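Beta-galactosidase (Marinomonas sp. ef1, PDB 6Y2K) hydrolyses terminal beta-galactosyl residues of beta-galactosides, as a cold-active hexameric enzyme of glycoside hydrolase family 42. Local coordinates at residues W51-H62 with M123-V134. Sequence-based numbering, arbitrary orientation. Where two conformers were deposited one is given.
Sequences WEWLDESLDILH and MMAERYGHHPAV
One face of the Trp-51 indole carries the aliphatic part of Arg-127, whose CD lies 3.6 Å from the centroid of the five-membered ring in a CH-pi contact; the guanidinium follows, only 15° from parallel to the indole. Tyr-128 turns an edge toward the six-membered ring of Trp-51, an offset edge-to-face pair with planes at 74°, while Met-124 CG meets Trp-51 CH2 obliquely. Arg-127 CG lies over one face of the Tyr-128 ring, Leu-54 CD2 and Leu-58 CD1 approach it obliquely, and one face of His-131 is covered by Leu-58.

Asp-55 ties these groups together. Its CG stands anti to the carbonyl carbon (chi1 -63°), which swings the carboxylate over to Arg-127. The guanidinium grips it side-on: Arg-127 NH2 gives a nearly straight bond of 2.9 Å to Asp-55 OD2, and Arg-127 NE reaches the syn lone pair of Asp-55 OD1 at 3.1 Å. Asp-55 OD1 also accepts from Tyr-128 OH at 2.7 Å, from above the carboxylate plane, so the buried phenol is fixed by the same charge that holds the arginine. An asparagine here would probably leave the Arg-127 guanidinium without its countercharge and one of its two bonds, since an amide NH2 cannot accept.

Farther along, His-131 ND1 accepts a hydrogen bond from the backbone N of Ala-133, 3.1 Å away and in the ring plane, which fixes the imidazole; NE2 makes a weak bond to Asp-59 OD1 and meets a water that donates to Asp-55 O. Ala-133 CB packs on Leu-58 O, and Pro-132 lies over the His-62 ring. Tyr-128 and Leu-58 also touch strand 67-71. Helices 52-63 and 111-128 are thus neighbours on the outer wall of the (beta/alpha)8 TIM barrel, each leading into a parallel strand, 67-71 and 134-138.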
ATOM      1  N   TRP A  51      58.119  12.145  29.869  1.00 18.33           N
ATOM      2  CA  TRP A  51      57.112  12.352  30.915  1.00 18.58           C
ATOM      3  C   TRP A  51      56.811  13.826  31.201  1.00 18.95           C
ATOM      4  O   TRP A  51      55.813  14.121  31.862  1.00 18.27           O
ATOM      5  CB  TRP A  51      57.563  11.720  32.231  1.00 18.29           C
ATOM      6  CG  TRP A  51      57.703  10.236  32.217  1.00 18.24           C
ATOM      7  CD1 TRP A  51      58.839   9.520  32.475  1.00 18.48           C
ATOM      8  CD2 TRP A  51      56.673   9.280  31.948  1.00 17.93           C
ATOM      9  NE1 TRP A  51      58.573   8.163  32.389  1.00 18.81           N
ATOM     10  CE2 TRP A  51      57.252   7.994  32.070  1.00 18.40           C
ATOM     11  CE3 TRP A  51      55.315   9.383  31.623  1.00 17.70           C
ATOM     12  CZ2 TRP A  51      56.516   6.817  31.870  1.00 18.43           C
ATOM     13  CZ3 TRP A  51      54.582   8.215  31.438  1.00 17.92           C
ATOM     14  CH2 TRP A  51      55.190   6.949  31.559  1.00 18.15           C
ATOM     15  N   GLU A  52      57.663  14.743  30.739  1.00 19.43           N
ATOM     16  CA  GLU A  52      57.515  16.172  31.064  1.00 20.18           C
ATOM     17  C   GLU A  52      56.116  16.722  30.739  1.00 19.59           C
ATOM     18  O   GLU A  52      55.535  17.450  31.551  1.00 19.04           O
ATOM     19  CB  GLU A  52      58.594  16.988  30.349  1.00 21.91           C
ATOM     20  CG  GLU A  52      58.598  18.487  30.645  1.00 23.73           C
ATOM     21  CD  GLU A  52      59.587  19.222  29.757  1.00 26.34           C
ATOM     22  OE1 GLU A  52      59.141  19.853  28.768  1.00 28.79           O
ATOM     23  OE2 GLU A  52      60.810  19.141  30.027  1.00 27.69           O
ATOM     24  N   TRP A  53      55.588  16.377  29.562  1.00 18.67           N
ATOM     25  CA  TRP A  53      54.253  16.835  29.134  1.00 18.46           C
ATOM     26  C   TRP A  53      53.170  16.455  30.149  1.00 18.18           C
ATOM     27  O   TRP A  53      52.312  17.271  30.493  1.00 19.30           O
ATOM     28  CB  TRP A  53      53.892  16.289  27.730  1.00 18.56           C
ATOM     29  CG  TRP A  53      53.657  14.806  27.691  1.00 18.54           C
ATOM     30  CD1 TRP A  53      54.600  13.826  27.627  1.00 18.65           C
ATOM     31  CD2 TRP A  53      52.390  14.138  27.759  1.00 18.93           C
ATOM     32  NE1 TRP A  53      54.002  12.585  27.647  1.00 18.94           N
ATOM     33  CE2 TRP A  53      52.644  12.749  27.727  1.00 18.78           C
ATOM     34  CE3 TRP A  53      51.064  14.580  27.851  1.00 19.09           C
ATOM     35  CZ2 TRP A  53      51.621  11.798  27.775  1.00 19.28           C
ATOM     36  CZ3 TRP A  53      50.046  13.632  27.903  1.00 19.23           C
ATOM     37  CH2 TRP A  53      50.332  12.257  27.860  1.00 19.17           C
ATOM     38  N   LEU A  54      53.234  15.223  30.641  1.00 18.06           N
ATOM     39  CA  LEU A  54      52.223  14.691  31.543  1.00 18.76           C
ATOM     40  C   LEU A  54      52.437  15.212  32.963  1.00 19.32           C
ATOM     41  O   LEU A  54      51.471  15.539  33.652  1.00 19.30           O
ATOM     42  CB  LEU A  54      52.244  13.166  31.505  1.00 18.82           C
ATOM     43  CG  LEU A  54      51.188  12.395  32.302  1.00 19.00           C
ATOM     44  CD1 LEU A  54      49.779  12.882  31.988  1.00 19.67           C
ATOM     45  CD2 LEU A  54      51.327  10.908  32.007  1.00 19.19           C
ATOM     46  N   ASP A  55      53.700  15.301  33.389  1.00 19.84           N
ATOM     47  CA  ASP A  55      54.061  15.944  34.667  1.00 20.16           C
ATOM     48  C   ASP A  55      53.436  17.334  34.771  1.00 20.30           C
ATOM     49  O   ASP A  55      52.831  17.671  35.793  1.00 21.52           O
ATOM     50  CB  ASP A  55      55.586  16.095  34.819  1.00 20.35           C
ATOM     51  CG  ASP A  55      56.332  14.764  34.860  1.00 20.98           C
ATOM     52  OD1 ASP A  55      55.752  13.724  35.275  1.00 20.32           O
ATOM     53  OD2 ASP A  55      57.531  14.770  34.470  1.00 21.22           O
ATOM     54  N   GLU A  56      53.580  18.124  33.708  1.00 20.62           N
ATOM     55  CA  GLU A  56      53.063  19.488  33.671  1.00 21.64           C
ATOM     56  C   GLU A  56      51.546  19.561  33.572  1.00 20.96           C
ATOM     57  O   GLU A  56      50.926  20.394  34.234  1.00 19.31           O
ATOM     58  CB  GLU A  56      53.695  20.279  32.528  1.00 23.38           C
ATOM     59  CG  GLU A  56      55.176  20.536  32.756  1.00 25.39           C
ATOM     60  CD  GLU A  56      55.894  21.136  31.560  1.00 26.91           C
ATOM     61  OE1 GLU A  56      55.264  21.404  30.506  1.00 27.40           O
ATOM     62  OE2 GLU A  56      57.118  21.330  31.684  1.00 29.28           O
ATOM     63  N   SER A  57      50.960  18.701  32.739  1.00 20.38           N
ATOM     64  CA  SER A  57      49.504  18.666  32.566  1.00 20.46           C
ATOM     65  C   SER A  57      48.785  18.317  33.865  1.00 20.52           C
ATOM     66  O   SER A  57      47.815  18.978  34.225  1.00 21.10           O
ATOM     67  CB  SER A  57      49.097  17.684  31.450  1.00 19.93           C
ATOM     68  OG  SER A  57      47.687  17.582  31.349  1.00 19.54           O
ATOM     69  N   LEU A  58      49.257  17.291  34.567  1.00 20.86           N
ATOM     70  CA  LEU A  58      48.640  16.894  35.830  1.00 21.41           C
ATOM     71  C   LEU A  58      48.712  18.034  36.858  1.00 22.73           C
ATOM     72  O   LEU A  58      47.741  18.271  37.571  1.00 22.81           O
ATOM     73  CB  LEU A  58      49.285  15.635  36.401  1.00 20.89           C
ATOM     74  CG  LEU A  58      49.115  14.321  35.628  1.00 20.76           C
ATOM     75  CD1 LEU A  58      49.933  13.221  36.283  1.00 20.34           C
ATOM     76  CD2 LEU A  58      47.657  13.912  35.551  1.00 20.96           C
ATOM     77  N   ASP A  59      49.839  18.747  36.917  1.00 23.09           N
ATOM     78  CA  ASP A  59      49.960  19.895  37.841  1.00 23.83           C
ATOM     79  C   ASP A  59      48.973  21.018  37.507  1.00 22.86           C
ATOM     80  O   ASP A  59      48.344  21.565  38.410  1.00 24.08           O
ATOM     81  CB  ASP A  59      51.404  20.437  37.906  1.00 24.79           C
ATOM     82  CG  ASP A  59      52.350  19.533  38.712  1.00 25.81           C
ATOM     83  OD1 ASP A  59      51.899  18.575  39.389  1.00 25.95           O
ATOM     84  OD2 ASP A  59      53.571  19.788  38.667  1.00 27.05           O
ATOM     85  N   ILE A  60      48.813  21.337  36.224  1.00 22.54           N
ATOM     86  CA  ILE A  60      47.869  22.376  35.796  1.00 22.31           C
ATOM     87  C   ILE A  60      46.425  21.997  36.163  1.00 22.77           C
ATOM     88  O   ILE A  60      45.691  22.814  36.731  1.00 22.01           O
ATOM     89  CB  ILE A  60      48.016  22.705  34.289  1.00 22.74           C
ATOM     90  CG1 ILE A  60      49.327  23.478  34.061  1.00 22.71           C
ATOM     91  CG2 ILE A  60      46.829  23.520  33.764  1.00 22.55           C
ATOM     92  CD1 ILE A  60      49.810  23.506  32.630  1.00 23.04           C
ATOM     93  N   LEU A  61      46.039  20.754  35.864  1.00 22.16           N
ATOM     94  CA  LEU A  61      44.705  20.251  36.204  1.00 21.58           C
ATOM     95  C   LEU A  61      44.472  20.271  37.725  1.00 22.27           C
ATOM     96  O   LEU A  61      43.409  20.694  38.180  1.00 21.57           O
ATOM     97  CB  LEU A  61      44.495  18.836  35.640  1.00 20.69           C
ATOM     98  CG  LEU A  61      44.501  18.731  34.109  1.00 20.19           C
ATOM     99  CD1 LEU A  61      44.625  17.281  33.660  1.00 20.53           C
ATOM    100  CD2 LEU A  61      43.257  19.380  33.512  1.00 20.23           C
ATOM    101  N   HIS A  62      45.469  19.838  38.499  1.00 23.06           N
ATOM    102  CA  HIS A  62      45.394  19.885  39.965  1.00 23.89           C
ATOM    103  C   HIS A  62      45.206  21.309  40.503  1.00 24.70           C
ATOM    104  O   HIS A  62      44.415  21.522  41.421  1.00 24.02           O
ATOM    105  CB  HIS A  62      46.642  19.272  40.595  1.00 24.36           C
ATOM    106  CG  HIS A  62      46.537  19.080  42.075  1.00 24.70           C
ATOM    107  ND1 HIS A  62      45.586  18.264  42.654  1.00 25.78           N
ATOM    108  CD2 HIS A  62      47.268  19.590  43.096  1.00 25.77           C
ATOM    109  CE1 HIS A  62      45.733  18.285  43.968  1.00 25.71           C
ATOM    110  NE2 HIS A  62      46.744  19.084  44.262  1.00 25.67           N
ATOM    111  N   MET A 123      56.089   1.376  35.034  1.00 19.45           N
ATOM    112  CA  MET A 123      56.706   2.702  34.879  1.00 20.28           C
ATOM    113  C   MET A 123      55.746   3.833  35.247  1.00 19.77           C
ATOM    114  O   MET A 123      56.099   4.716  36.026  1.00 18.94           O
ATOM    115  CB  MET A 123      57.203   2.933  33.447  1.00 21.81           C
ATOM    116  CG  MET A 123      58.542   2.301  33.106  1.00 23.62           C
ATOM    117  SD  MET A 123      59.222   3.021  31.586  1.00 26.95           S
ATOM    118  CE  MET A 123      58.050   2.445  30.378  1.00 27.34           C
ATOM    119  N   MET A 124      54.536   3.797  34.684  1.00 19.86           N
ATOM    120  CA  MET A 124      53.515   4.835  34.940  1.00 20.40           C
ATOM    121  C   MET A 124      53.027   4.873  36.374  1.00 20.01           C
ATOM    122  O   MET A 124      52.898   5.951  36.951  1.00 20.97           O
ATOM    123  CB  MET A 124      52.278   4.643  34.056  1.00 20.95           C
ATOM    124  CG  MET A 124      52.280   5.447  32.783  1.00 21.72           C
ATOM    125  SD  MET A 124      50.651   5.425  32.006  1.00 21.14           S
ATOM    126  CE  MET A 124      50.017   7.086  32.198  1.00 21.91           C
ATOM    127  N   ALA A 125      52.710   3.698  36.912  1.00 19.82           N
ATOM    128  CA  ALA A 125      52.224   3.568  38.288  1.00 19.60           C
ATOM    129  C   ALA A 125      53.261   4.004  39.338  1.00 20.04           C
ATOM    130  O   ALA A 125      52.893   4.557  40.376  1.00 20.12           O
ATOM    131  CB  ALA A 125      51.791   2.141  38.550  1.00 19.43           C
ATOM    132  N   GLU A 126      54.542   3.732  39.077  1.00 19.91           N
ATOM    133  CA  GLU A 126      55.605   4.169  39.979  0.50 20.06           C
ATOM    134  C   GLU A 126      55.743   5.694  39.937  1.00 20.01           C
ATOM    135  O   GLU A 126      55.856   6.328  40.983  1.00 20.86           O
ATOM    136  CB  GLU A 126      56.924   3.424  39.693  0.50 20.12           C
ATOM    137  CG  GLU A 126      56.860   1.986  40.206  0.50 20.25           C
ATOM    138  CD  GLU A 126      58.029   1.106  39.797  0.50 20.50           C
ATOM    139  OE1 GLU A 126      58.691   1.382  38.774  0.50 20.69           O
ATOM    140  OE2 GLU A 126      58.271   0.107  40.505  0.50 20.87           O
ATOM    141  N   ARG A 127      55.688   6.285  38.745  1.00 19.19           N
ATOM    142  CA  ARG A 127      55.816   7.739  38.618  1.00 18.65           C
ATOM    143  C   ARG A 127      54.608   8.519  39.166  1.00 19.00           C
ATOM    144  O   ARG A 127      54.792   9.560  39.822  1.00 18.64           O
ATOM    145  CB  ARG A 127      56.065   8.151  37.161  1.00 18.27           C
ATOM    146  CG  ARG A 127      56.438   9.624  36.999  1.00 18.23           C
ATOM    147  CD  ARG A 127      57.021   9.951  35.630  1.00 18.41           C
ATOM    148  NE  ARG A 127      57.605  11.298  35.596  1.00 18.49           N
ATOM    149  CZ  ARG A 127      58.825  11.627  36.043  1.00 18.75           C
ATOM    150  NH1 ARG A 127      59.640  10.721  36.570  1.00 18.67           N
ATOM    151  NH2 ARG A 127      59.238  12.890  35.971  1.00 19.43           N
ATOM    152  N   TYR A 128      53.391   8.038  38.890  1.00 18.01           N
ATOM    153  CA  TYR A 128      52.170   8.826  39.138  1.00 18.02           C
ATOM    154  C   TYR A 128      51.196   8.246  40.143  1.00 18.21           C
ATOM    155  O   TYR A 128      50.196   8.905  40.465  1.00 18.14           O
ATOM    156  CB  TYR A 128      51.418   9.055  37.818  1.00 18.00           C
ATOM    157  CG  TYR A 128      52.214   9.801  36.781  1.00 18.10           C
ATOM    158  CD1 TYR A 128      52.522  11.147  36.942  1.00 18.20           C
ATOM    159  CD2 TYR A 128      52.669   9.159  35.644  1.00 18.11           C
ATOM    160  CE1 TYR A 128      53.252  11.830  35.986  1.00 18.02           C
ATOM    161  CE2 TYR A 128      53.399   9.827  34.690  1.00 18.16           C
ATOM    162  CZ  TYR A 128      53.689  11.158  34.862  1.00 18.04           C
ATOM    163  OH  TYR A 128      54.408  11.787  33.884  1.00 17.57           O
ATOM    164  N   GLY A 129      51.466   7.041  40.646  1.00 18.70           N
ATOM    165  CA  GLY A 129      50.551   6.356  41.558  1.00 19.93           C
ATOM    166  C   GLY A 129      50.227   7.092  42.850  1.00 20.74           C
ATOM    167  O   GLY A 129      49.180   6.831  43.457  1.00 20.72           O
ATOM    168  N   HIS A 130      51.115   7.998  43.276  1.00 22.12           N
ATOM    169  CA  HIS A 130      50.878   8.845  44.467  1.00 22.99           C
ATOM    170  C   HIS A 130      50.793  10.343  44.167  1.00 22.57           C
ATOM    171  O   HIS A 130      50.844  11.166  45.076  1.00 23.51           O
ATOM    172  CB  HIS A 130      51.951   8.560  45.525  1.00 24.09           C
ATOM    173  CG  HIS A 130      51.949   7.143  46.000  1.00 25.62           C
ATOM    174  ND1 HIS A 130      53.104   6.415  46.181  1.00 28.51           N
ATOM    175  CD2 HIS A 130      50.930   6.308  46.306  1.00 26.80           C
ATOM    176  CE1 HIS A 130      52.796   5.197  46.591  1.00 28.83           C
ATOM    177  NE2 HIS A 130      51.481   5.105  46.672  1.00 28.38           N
ATOM    178  N   HIS A 131      50.616  10.695  42.897  1.00 22.26           N
ATOM    179  CA  HIS A 131      50.464  12.085  42.502  1.00 21.86           C
ATOM    180  C   HIS A 131      49.119  12.587  43.055  1.00 22.18           C
ATOM    181  O   HIS A 131      48.113  11.881  42.923  1.00 21.82           O
ATOM    182  CB  HIS A 131      50.516  12.198  40.979  1.00 21.59           C
ATOM    183  CG  HIS A 131      50.698  13.594  40.481  1.00 21.77           C
ATOM    184  ND1 HIS A 131      49.722  14.553  40.592  1.00 21.95           N
ATOM    185  CD2 HIS A 131      51.742  14.191  39.855  1.00 21.38           C
ATOM    186  CE1 HIS A 131      50.160  15.686  40.073  1.00 22.19           C
ATOM    187  NE2 HIS A 131      51.382  15.491  39.617  1.00 21.82           N
ATOM    188  N   PRO A 132      49.094  13.782  43.696  1.00 22.37           N
ATOM    189  CA  PRO A 132      47.850  14.251  44.322  1.00 22.23           C
ATOM    190  C   PRO A 132      46.702  14.588  43.359  1.00 22.00           C
ATOM    191  O   PRO A 132      45.555  14.652  43.789  1.00 22.50           O
ATOM    192  CB  PRO A 132      48.285  15.504  45.109  1.00 22.58           C
ATOM    193  CG  PRO A 132      49.540  15.958  44.453  1.00 22.63           C
ATOM    194  CD  PRO A 132      50.214  14.717  43.935  1.00 22.59           C
ATOM    195  N   ALA A 133      47.018  14.834  42.091  1.00 21.88           N
ATOM    196  CA  ALA A 133      46.006  14.990  41.031  1.00 21.88           C
ATOM    197  C   ALA A 133      45.286  13.689  40.661  1.00 21.03           C
ATOM    198  O   ALA A 133      44.149  13.736  40.222  1.00 21.58           O
ATOM    199  CB  ALA A 133      46.633  15.593  39.767  1.00 22.81           C
ATOM    200  N   VAL A 134      45.942  12.543  40.817  1.00 20.26           N
ATOM    201  CA  VAL A 134      45.407  11.282  40.295  1.00 19.51           C
ATOM    202  C   VAL A 134      44.449  10.657  41.302  1.00 19.30           C
ATOM    203  O   VAL A 134      44.864  10.209  42.371  1.00 19.85           O
ATOM    204  CB  VAL A 134      46.533  10.301  39.907  1.00 19.21           C
ATOM    205  CG1 VAL A 134      45.966   8.965  39.427  1.00 18.95           C
ATOM    206  CG2 VAL A 134      47.413  10.915  38.829  1.00 18.96           C
TER
HETATM  207  O   HOH W   1      53.656  16.397  38.161  1.00 27.29           O